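Local atomic coordinates of glucanase (Klebsiella pneumoniae, PDB entry 5GY3), a protein that probably hydrolyses internal beta-1,4-glucosidic linkages in cellulose and related beta-glucans, as a family 8 glycosyl hydrolase. Residues 4-7 / 8-12. Sequence-based numbering, arbitrary orientation.
Sequences WERY and KARFM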
loop_
_atom_site.group_PDB
_atom_site.type_symbol
_atom_site.label_atom_id
_atom_site.label_comp_id
_atom_site.label_asym_id
_atom_site.label_seq_id
_atom_site.Cartn_x
_atom_site.Cartn_y
_atom_site.Cartn_z
ATOM N N TRP A 4 6.574 9.294 15.471
ATOM C CA TRP A 4 7.152 7.964 15.318
ATOM C C TRP A 4 7.362 7.283 16.668
ATOM O O TRP A 4 7.088 6.088 16.812
ATOM C CB TRP A 4 8.471 8.075 14.539
ATOM C CG TRP A 4 9.301 6.830 14.528
ATOM C CD1 TRP A 4 10.536 6.667 15.090
ATOM C CD2 TRP A 4 8.969 5.582 13.920
ATOM N NE1 TRP A 4 10.991 5.388 14.877
ATOM C CE2 TRP A 4 10.047 4.699 14.163
ATOM C CE3 TRP A 4 7.860 5.114 13.203
ATOM C CZ2 TRP A 4 10.054 3.383 13.711
ATOM C CZ3 TRP A 4 7.870 3.808 12.757
ATOM C CH2 TRP A 4 8.961 2.958 13.005
ATOM N N GLU A 5 7.857 8.019 17.669
ATOM C CA GLU A 5 7.997 7.427 18.998
ATOM C C GLU A 5 6.647 6.988 19.554
ATOM O O GLU A 5 6.522 5.891 20.115
ATOM C CB GLU A 5 8.674 8.415 19.949
ATOM C CG GLU A 5 10.127 8.681 19.608
ATOM C CD GLU A 5 10.978 7.435 19.726
ATOM O OE1 GLU A 5 10.743 6.638 20.662
ATOM O OE2 GLU A 5 11.879 7.248 18.881
ATOM N N ARG A 6 5.618 7.824 19.394
ATOM C CA ARG A 6 4.291 7.450 19.877
ATOM C C ARG A 6 3.748 6.245 19.116
ATOM O O ARG A 6 3.071 5.388 19.692
ATOM C CB ARG A 6 3.348 8.646 19.765
ATOM C CG ARG A 6 2.009 8.442 20.422
ATOM C CD ARG A 6 2.167 7.925 21.848
ATOM N NE ARG A 6 0.877 7.738 22.512
ATOM C CZ ARG A 6 0.722 7.108 23.673
ATOM N NH1 ARG A 6 1.778 6.598 24.296
ATOM N NH2 ARG A 6 -0.488 6.981 24.208
ATOM N N TYR A 7 4.053 6.156 17.821
ATOM C CA TYR A 7 3.628 5.016 17.012
ATOM C C TYR A 7 4.247 3.721 17.517
ATOM O O TYR A 7 3.566 2.694 17.628
ATOM C CB TYR A 7 4.024 5.284 15.563
ATOM C CG TYR A 7 3.596 4.278 14.516
ATOM C CD1 TYR A 7 2.290 4.261 14.026
ATOM C CD2 TYR A 7 4.520 3.400 13.959
ATOM C CE1 TYR A 7 1.910 3.367 13.034
ATOM C CE2 TYR A 7 4.153 2.508 12.972
ATOM C CZ TYR A 7 2.848 2.494 12.510
ATOM O OH TYR A 7 2.494 1.609 11.515
ATOM N N LYS A 8 5.553 3.739 17.798
ATOM C CA LYS A 8 6.200 2.540 18.321
ATOM C C LYS A 8 5.640 2.173 19.686
ATOM O O LYS A 8 5.465 0.990 19.992
ATOM C CB LYS A 8 7.714 2.741 18.421
ATOM C CG LYS A 8 8.442 2.839 17.092
ATOM C CD LYS A 8 9.965 2.869 17.300
ATOM C CE LYS A 8 10.388 4.071 18.133
ATOM N NZ LYS A 8 11.868 4.143 18.308
ATOM N N ALA A 9 5.367 3.178 20.520
ATOM C CA ALA A 9 4.878 2.914 21.872
ATOM C C ALA A 9 3.514 2.246 21.840
ATOM O O ALA A 9 3.221 1.370 22.665
ATOM C CB ALA A 9 4.805 4.215 22.669
ATOM N N ARG A 10 2.671 2.633 20.887
ATOM C CA ARG A 10 1.331 2.078 20.815
ATOM C C ARG A 10 1.252 0.798 20.002
ATOM O O ARG A 10 0.462 -0.086 20.344
ATOM C CB ARG A 10 0.373 3.121 20.243
ATOM C CG ARG A 10 0.132 4.245 21.231
ATOM C CD ARG A 10 -1.116 5.016 20.907
ATOM N NE ARG A 10 -2.236 4.164 20.504
ATOM C CZ ARG A 10 -3.200 4.594 19.702
ATOM N NH1 ARG A 10 -3.146 5.835 19.242
ATOM N NH2 ARG A 10 -4.201 3.800 19.356
ATOM N N PHE A 11 2.066 0.650 18.954
ATOM C CA PHE A 11 1.848 -0.418 17.995
ATOM C C PHE A 11 3.021 -1.364 17.777
ATOM O O PHE A 11 2.829 -2.405 17.145
ATOM C CB PHE A 11 1.441 0.174 16.635
ATOM C CG PHE A 11 0.301 1.133 16.723
ATOM C CD1 PHE A 11 -0.968 0.686 17.074
ATOM C CD2 PHE A 11 0.494 2.485 16.494
ATOM C CE1 PHE A 11 -2.030 1.572 17.167
ATOM C CE2 PHE A 11 -0.562 3.373 16.582
ATOM C CZ PHE A 11 -1.833 2.907 16.916
ATOM N N MET A 12 4.218 -1.058 18.259
ATOM C CA MET A 12 5.354 -1.943 18.024
ATOM C C MET A 12 5.672 -2.752 19.279
ATOM O O MET A 12 5.874 -2.183 20.356
ATOM C CB MET A 12 6.586 -1.158 17.571
ATOM C CG MET A 12 7.734 -2.059 17.152
ATOM S SD MET A 12 9.177 -1.110 16.603
ATOM C CE MET A 12 10.346 -2.442 16.343
HETATM O O HOH W 1 -1.458 8.157 20.929
#
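Lys8 lays its aliphatic chain over one face of the Trp4 indole: CG sits 3.9 Å from the centroid of the six-membered ring and 18° off its normal, which meets the criteria for a CH-pi contact. A bend at chi3 (-61°) then carries the ammonium past the indole to Glu5, where Lys8 NZ makes a salt bridge of 3.2 Å to Glu5 OE2, met from above the carboxylate plane. Asp44 is a second acidic partner of NZ and also accepts from Trp4 NE1. One turn on, Tyr7 and Phe11 meet obliquely, with Tyr7 CD1 3.5 Å from Phe11 CD2 and the ring planes 58° apart; both pack on helix 293-307, and Tyr7 OH bonds Ser297. Arg10 CG lies 3.7 Å above the centre of the Arg6 guanidinium, so methylene rather than charge covers that face. A water accepts from Arg6 NE at 2.9 Å and, weakly, from Arg10 NH1, while Arg10 NH2 bonds Asp291 O. This is i to i+4 packing on an amphipathic helix of the family 8 (alpha/alpha)6 barrel, aromatics buried, Glu5, Arg6 and Ala9 exposed. Salt bridges from Arg6 to Asp289 and from Lys8 to Glu5 and Asp44 probably offset much of the positive charge gathered along helix 2-11.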